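Local coordinates for dITP/XTP pyrophosphatase (Mycobacteroides abscessus, PDB 6WWD), which probably hydrolyses non-canonical purine nucleoside triphosphates such as XTP, dITP and ITP to their monophosphates and diphosphate, clearing them from the nucleotide pool, at residues E50-V61 / C125-V136; L105-P113 / G143-G151. One frame throughout, in Å; residues are numbered along the deposited sequence.

Interaction 1 (E50-V61 / C125-V136)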
# COMPACT_ATOMS: atom_id res chain seq x y z
N GLU D 50 -6.97 6.04 9.50
CA GLU D 50 -8.38 5.87 9.20
C GLU D 50 -8.92 4.56 9.75
O GLU D 50 -9.94 4.55 10.44
CB GLU D 50 -8.60 5.95 7.69
CG GLU D 50 -8.38 7.31 7.11
CD GLU D 50 -8.75 7.39 5.64
OE1 GLU D 50 -9.19 6.38 5.08
OE2 GLU D 50 -8.60 8.48 5.05
N ASP D 51 -8.26 3.43 9.43
CA ASP D 51 -8.76 2.14 9.91
C ASP D 51 -8.82 2.13 11.43
O ASP D 51 -9.76 1.59 12.02
CB ASP D 51 -7.86 0.98 9.45
CG ASP D 51 -7.95 0.71 7.97
OD1 ASP D 51 -8.89 1.19 7.29
OD2 ASP D 51 -7.03 0.01 7.48
N ASN D 52 -7.80 2.70 12.07
CA ASN D 52 -7.75 2.64 13.52
C ASN D 52 -8.77 3.56 14.16
O ASN D 52 -9.34 3.21 15.20
CB ASN D 52 -6.33 2.93 14.00
CG ASN D 52 -5.46 1.69 14.00
OD1 ASN D 52 -5.52 0.89 14.92
ND2 ASN D 52 -4.67 1.49 12.93
N ALA D 53 -9.06 4.71 13.55
CA ALA D 53 -10.14 5.53 14.08
C ALA D 53 -11.46 4.78 13.98
O ALA D 53 -12.26 4.80 14.93
CB ALA D 53 -10.22 6.87 13.35
N LEU D 54 -11.68 4.07 12.87
CA LEU D 54 -12.91 3.29 12.71
C LEU D 54 -12.99 2.17 13.74
O LEU D 54 -14.06 1.91 14.30
CB LEU D 54 -13.00 2.73 11.29
CG LEU D 54 -13.64 3.69 10.29
CD1 LEU D 54 -13.46 3.17 8.84
CD2 LEU D 54 -15.13 3.86 10.64
N ILE D 55 -11.88 1.47 13.98
CA ILE D 55 -11.92 0.41 14.99
C ILE D 55 -12.37 0.97 16.33
O ILE D 55 -13.22 0.40 17.01
CB ILE D 55 -10.55 -0.29 15.09
CG1 ILE D 55 -10.29 -1.14 13.84
CG2 ILE D 55 -10.52 -1.18 16.33
CD1 ILE D 55 -8.87 -1.67 13.76
N LYS D 56 -11.82 2.13 16.72
CA LYS D 56 -12.18 2.71 18.01
C LYS D 56 -13.64 3.14 18.05
O LYS D 56 -14.32 2.96 19.07
CB LYS D 56 -11.27 3.88 18.34
CG LYS D 56 -10.05 3.45 19.12
CD LYS D 56 -8.78 4.12 18.65
CE LYS D 56 -8.86 5.61 18.74
NZ LYS D 56 -7.49 6.18 18.70
N ALA D 57 -14.15 3.72 16.96
CA ALA D 57 -15.54 4.18 16.98
C ALA D 57 -16.51 3.01 17.01
O ALA D 57 -17.53 3.07 17.73
CB ALA D 57 -15.82 5.10 15.78
N ARG D 58 -16.24 1.94 16.24
CA ARG D 58 -17.10 0.76 16.29
C ARG D 58 -17.19 0.22 17.71
O ARG D 58 -18.27 -0.15 18.18
CB ARG D 58 -16.56 -0.35 15.39
CG ARG D 58 -16.58 -0.08 13.92
CD ARG D 58 -16.12 -1.29 13.13
NE ARG D 58 -15.88 -0.91 11.75
CZ ARG D 58 -14.70 -0.94 11.16
NH1 ARG D 58 -13.63 -1.37 11.82
NH2 ARG D 58 -14.59 -0.56 9.89
N GLU D 59 -16.05 0.15 18.38
CA GLU D 59 -16.02 -0.34 19.75
C GLU D 59 -16.86 0.53 20.67
O GLU D 59 -17.58 0.02 21.53
CB GLU D 59 -14.58 -0.41 20.23
CG GLU D 59 -13.83 -1.62 19.75
CD GLU D 59 -14.39 -2.90 20.37
OE1 GLU D 59 -14.34 -3.04 21.61
OE2 GLU D 59 -14.87 -3.77 19.62
N GLY D 60 -16.78 1.85 20.49
CA GLY D 60 -17.61 2.74 21.29
C GLY D 60 -19.09 2.47 21.11
O GLY D 60 -19.85 2.44 22.08
N VAL D 61 -19.53 2.32 19.85
CA VAL D 61 -20.94 1.98 19.61
C VAL D 61 -21.27 0.64 20.24
O VAL D 61 -22.34 0.46 20.84
CB VAL D 61 -21.23 1.98 18.10
CG1 VAL D 61 -22.71 1.62 17.84
CG2 VAL D 61 -20.89 3.34 17.48
N CYS D 125 -10.54 11.10 11.79
CA CYS D 125 -11.74 11.13 12.62
C CYS D 125 -12.75 10.18 12.02
O CYS D 125 -13.03 10.25 10.82
CB CYS D 125 -12.35 12.53 12.67
SG CYS D 125 -11.59 13.65 13.85
N ALA D 126 -13.32 9.30 12.85
CA ALA D 126 -14.33 8.37 12.38
C ALA D 126 -15.63 8.55 13.15
O ALA D 126 -15.64 8.91 14.34
CB ALA D 126 -13.87 6.93 12.50
N LEU D 127 -16.74 8.32 12.45
CA LEU D 127 -18.06 8.28 13.05
C LEU D 127 -18.70 6.96 12.69
O LEU D 127 -18.73 6.58 11.52
CB LEU D 127 -18.95 9.43 12.58
CG LEU D 127 -20.45 9.27 12.91
CD1 LEU D 127 -20.73 9.45 14.39
CD2 LEU D 127 -21.33 10.20 12.07
N VAL D 128 -19.22 6.26 13.69
CA VAL D 128 -20.05 5.07 13.50
C VAL D 128 -21.35 5.32 14.23
O VAL D 128 -21.35 5.74 15.40
CB VAL D 128 -19.36 3.79 14.00
CG1 VAL D 128 -20.26 2.59 13.81
CG2 VAL D 128 -18.03 3.58 13.28
N THR D 129 -22.44 5.12 13.55
CA THR D 129 -23.75 5.39 14.11
C THR D 129 -24.31 4.14 14.75
O THR D 129 -23.84 3.02 14.49
CB THR D 129 -24.70 5.88 13.00
OG1 THR D 129 -24.96 4.81 12.09
CG2 THR D 129 -24.09 7.09 12.27
N PRO D 130 -25.33 4.28 15.60
CA PRO D 130 -25.95 3.08 16.19
C PRO D 130 -26.47 2.10 15.15
O PRO D 130 -26.51 0.89 15.40
CB PRO D 130 -27.09 3.66 17.04
CG PRO D 130 -26.68 5.06 17.34
CD PRO D 130 -25.94 5.52 16.11
N GLU D 131 -26.92 2.59 13.99
CA GLU D 131 -27.43 1.73 12.94
C GLU D 131 -26.33 1.05 12.13
O GLU D 131 -26.64 0.23 11.25
CB GLU D 131 -28.34 2.53 12.01
CG GLU D 131 -29.56 3.18 12.70
CD GLU D 131 -29.21 4.46 13.46
OE1 GLU D 131 -28.07 4.95 13.32
OE2 GLU D 131 -30.08 4.98 14.20
N GLY D 132 -25.07 1.37 12.39
CA GLY D 132 -23.94 0.75 11.71
C GLY D 132 -23.37 1.51 10.53
O GLY D 132 -22.51 0.96 9.83
N GLU D 133 -23.79 2.75 10.29
CA GLU D 133 -23.14 3.57 9.28
C GLU D 133 -21.72 3.93 9.70
O GLU D 133 -21.46 4.20 10.88
CB GLU D 133 -23.95 4.84 9.06
CG GLU D 133 -23.30 5.84 8.13
CD GLU D 133 -24.19 7.05 7.85
OE1 GLU D 133 -25.25 6.89 7.24
OE2 GLU D 133 -23.81 8.17 8.28
N GLU D 134 -20.79 3.93 8.74
CA GLU D 134 -19.38 4.23 9.04
C GLU D 134 -18.88 5.29 8.07
O GLU D 134 -18.95 5.10 6.86
CB GLU D 134 -18.49 3.00 8.91
CG GLU D 134 -18.92 1.82 9.73
CD GLU D 134 -17.94 0.67 9.63
OE1 GLU D 134 -17.01 0.76 8.79
OE2 GLU D 134 -18.08 -0.30 10.40
N VAL D 135 -18.35 6.38 8.61
CA VAL D 135 -17.70 7.41 7.82
C VAL D 135 -16.37 7.74 8.48
O VAL D 135 -16.29 7.93 9.70
CB VAL D 135 -18.56 8.69 7.71
CG1 VAL D 135 -17.81 9.75 6.90
CG2 VAL D 135 -19.94 8.39 7.12
N VAL D 136 -15.32 7.86 7.68
CA VAL D 136 -14.03 8.26 8.21
C VAL D 136 -13.47 9.37 7.34
O VAL D 136 -13.69 9.40 6.12
CB VAL D 136 -13.06 7.06 8.31
CG1 VAL D 136 -12.78 6.43 6.96
CG2 VAL D 136 -11.78 7.50 9.01
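Leu-54 and Ala-126 meet at the middle of an apolar seam between helix 50-61 and the hairpin of strands 125-128 and 134-136. Two alanines, Ala-53 and Ala-57, let the helix sit close to the first strand, with axes 7.0 Å apart at an angle of 36°. Ala-53 CB lies 3.7 Å from Ala-126 CB. The two methyls of Leu-54 divide the work. CD2 packs on Ala-126 CB, Val-128 CG2 and Glu-134 CB, while CD1 lies 3.8 Å from Val-136 CG1. Val-128 CG2 fits against Ala-57 CB at 3.7 Å. Val-61 has CG1 anti to the backbone N (chi1 180°), which sends CG2 to Val-128 and CG1 to the turn at Thr-129 and Pro-130.

The polar part is a salt bridge. Arg-58 grips Glu-134 side-on, NE to OE2 at 2.7 Å and NH2 to OE1 at 3.0 Å. Both bonds are nearly straight and leave close to the guanidinium plane. The carboxylate plane is turned 43° from the guanidinium, and NE meets Glu-134 OE2 from above the carboxylate plane. Leu-54 CB lies over one guanidinium face, toward its rim.

The type I turn from Thr-129 to Gly-132 joins the strands. Helix 49-64 covers the end of this hairpin, and also touches strand 67-77, where Lys-56 bridges to Asp-72, the predicted magnesium ligand. Through Val-135 and Val-136 the sheet runs on, antiparallel, into the second subunit.

Interaction 2 (L105-P113 / G143-G151)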
# COMPACT_ATOMS: atom_id res chain seq x y z
N LEU D 105 13.71 8.62 15.23
CA LEU D 105 13.33 8.90 13.85
C LEU D 105 14.49 9.53 13.07
O LEU D 105 14.80 9.09 11.95
CB LEU D 105 12.10 9.81 13.82
CG LEU D 105 11.57 10.11 12.42
CD1 LEU D 105 11.28 8.82 11.71
CD2 LEU D 105 10.31 10.92 12.52
N LEU D 106 15.12 10.56 13.65
CA LEU D 106 16.27 11.18 13.00
C LEU D 106 17.37 10.17 12.74
O LEU D 106 17.97 10.16 11.65
CB LEU D 106 16.85 12.31 13.86
CG LEU D 106 16.08 13.62 13.97
CD1 LEU D 106 16.91 14.62 14.77
CD2 LEU D 106 15.77 14.14 12.58
N ALA D 107 17.70 9.34 13.74
CA ALA D 107 18.77 8.37 13.58
C ALA D 107 18.42 7.35 12.51
O ALA D 107 19.29 6.94 11.73
CB ALA D 107 19.07 7.67 14.91
N GLN D 108 17.16 6.91 12.47
CA GLN D 108 16.74 5.96 11.45
C GLN D 108 16.94 6.54 10.05
O GLN D 108 17.36 5.82 9.13
CB GLN D 108 15.28 5.54 11.66
CG GLN D 108 15.03 4.60 12.85
CD GLN D 108 13.57 4.27 13.05
OE1 GLN D 108 12.71 5.13 12.89
NE2 GLN D 108 13.27 3.03 13.40
N LEU D 109 16.70 7.84 9.90
CA LEU D 109 16.74 8.51 8.61
C LEU D 109 18.07 9.23 8.34
O LEU D 109 18.17 9.95 7.35
CB LEU D 109 15.58 9.50 8.53
CG LEU D 109 14.15 9.01 8.75
CD1 LEU D 109 13.20 10.20 8.57
CD2 LEU D 109 13.75 7.89 7.82
N SER D 110 19.11 8.99 9.14
CA SER D 110 20.24 9.91 9.15
C SER D 110 20.96 9.99 7.82
O SER D 110 21.66 10.98 7.57
CB SER D 110 21.24 9.52 10.24
OG SER D 110 21.88 8.32 9.89
N ASP D 111 20.82 9.01 6.95
CA ASP D 111 21.54 9.05 5.69
C ASP D 111 20.64 9.29 4.48
O ASP D 111 21.11 9.20 3.34
CB ASP D 111 22.36 7.77 5.53
CG ASP D 111 23.41 7.62 6.63
OD1 ASP D 111 24.16 8.60 6.84
OD2 ASP D 111 23.49 6.55 7.26
N ILE D 112 19.38 9.64 4.70
CA ILE D 112 18.40 9.75 3.62
C ILE D 112 18.47 11.16 3.04
O ILE D 112 18.33 12.13 3.80
CB ILE D 112 16.99 9.43 4.12
CG1 ILE D 112 16.96 8.04 4.79
CG2 ILE D 112 16.00 9.49 2.97
CD1 ILE D 112 17.78 6.98 4.03
N PRO D 113 18.68 11.31 1.74
CA PRO D 113 18.77 12.65 1.15
C PRO D 113 17.44 13.39 1.19
O PRO D 113 16.37 12.78 1.23
CB PRO D 113 19.21 12.38 -0.29
CG PRO D 113 18.79 10.97 -0.56
CD PRO D 113 18.90 10.25 0.75
N GLY D 143 4.85 17.59 4.31
CA GLY D 143 6.14 18.18 4.60
C GLY D 143 7.28 17.19 4.45
O GLY D 143 7.26 16.34 3.54
N SER D 144 8.29 17.31 5.30
CA SER D 144 9.43 16.41 5.27
C SER D 144 10.09 16.44 6.65
O SER D 144 9.78 17.28 7.49
CB SER D 144 10.42 16.78 4.15
OG SER D 144 10.89 18.10 4.32
N ILE D 145 11.02 15.52 6.86
CA ILE D 145 11.70 15.42 8.14
C ILE D 145 13.00 16.21 8.08
O ILE D 145 13.82 16.02 7.18
CB ILE D 145 11.96 13.95 8.52
CG1 ILE D 145 10.64 13.16 8.52
CG2 ILE D 145 12.68 13.87 9.87
CD1 ILE D 145 9.53 13.77 9.37
N ALA D 146 13.21 17.09 9.06
CA ALA D 146 14.46 17.82 9.16
C ALA D 146 15.62 16.88 9.50
O ALA D 146 15.45 15.74 9.93
CB ALA D 146 14.36 18.91 10.24
N ARG D 147 16.83 17.41 9.34
CA ARG D 147 18.03 16.68 9.71
C ARG D 147 18.45 16.97 11.14
O ARG D 147 19.10 16.12 11.76
CB ARG D 147 19.17 17.04 8.76
CG ARG D 147 18.83 16.65 7.36
CD ARG D 147 20.04 16.61 6.47
NE ARG D 147 19.64 16.22 5.13
CZ ARG D 147 19.74 14.98 4.65
NH1 ARG D 147 20.24 14.01 5.40
NH2 ARG D 147 19.35 14.72 3.42
N ILE D 148 18.13 18.15 11.66
CA ILE D 148 18.35 18.48 13.07
C ILE D 148 17.15 19.24 13.60
O ILE D 148 16.55 20.06 12.89
CB ILE D 148 19.65 19.30 13.27
CG1 ILE D 148 19.59 20.61 12.50
CG2 ILE D 148 20.88 18.50 12.87
CD1 ILE D 148 20.75 21.50 12.74
N PRO D 149 16.81 19.01 14.87
CA PRO D 149 15.64 19.70 15.44
C PRO D 149 15.86 21.19 15.56
O PRO D 149 16.98 21.66 15.77
CB PRO D 149 15.49 19.06 16.83
CG PRO D 149 16.35 17.81 16.78
CD PRO D 149 17.47 18.14 15.85
N ALA D 150 14.78 21.95 15.40
CA ALA D 150 14.81 23.39 15.60
C ALA D 150 13.45 23.86 16.09
O ALA D 150 12.43 23.23 15.81
CB ALA D 150 15.21 24.15 14.34
N GLY D 151 13.45 24.96 16.83
CA GLY D 151 12.21 25.56 17.32
C GLY D 151 11.87 25.10 18.72
O GLY D 151 12.23 24.02 19.18
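The CA atoms come nearest at Leu-106 and Arg-147, 6.6 Å apart. The segment 105-113 is the last turn of helix 98-108 followed by a type I turn from Leu-109 to Ile-112. The segment 143-151 is the end of strand 134-145, which passes into an irregular loop after Ile-145. No backbone hydrogen bond joins the two segments, so side chains carry the contact.

Leu-106 straddles the start of the loop. Its CD1 meets the ring of Pro-149, 3.7 Å from CD, and the two side chains lie at a slant to each other. Its CD2 reaches the other way, to Ala-146 O at 3.1 Å, a tight fit, and more loosely to Ile-145 CG2. Leu-109 comes at about a right angle to Ile-145, and its CD1 lies 3.9 Å from Ile-145 CG1. Leu-105 CD2 touches Ile-145 CD1 more loosely.

Arg-147 starts away from the helix side, but its chain is extended from CG to NE and carries the guanidinium to the far end of the turn. There NH2 gives a weak, bent bond to Ile-112 O, 2.8 Å long with an angle of 124°. Pro-113 CA lies at the guanidinium edge, 3.1 Å from Arg-147 NH2. The stronger partner of Arg-147 is Asp-114, which pairs with NE.

Ile-112 O also accepts from Arg-117, which bonds Leu-109 O, Ile-145 O and Ala-146 O as well. Two arginines therefore lie close together here, and Asp-114 probably offsets part of their charge. The chemistry implies an apolar join between helix end and strand end, bordered by carbonyls that Arg-117 mainly bonds, with Arg-147 adding a weak bond at Ile-112 O.

In the fold
From the N terminus, helix 49-64 comes first and supplies residues 50-61. The chain then runs through strand 67-77 and helix 98-108, whose end gives residues 105-113 of interaction 2. Strand 118-128 and the hairpin into strand 134-145 follow, and residues 125-136 close the loop of interaction 1. The same strand runs on to residues 143-151, which close interaction 2. The two loops therefore cross. The centres of the two contacts are about 34 Å apart, on opposite sides of the chain's centre, and the contacts do not touch. Strand 134-145 serves both: helix 49-64 is tied near its start, and the end of helix 98-108 near its finish.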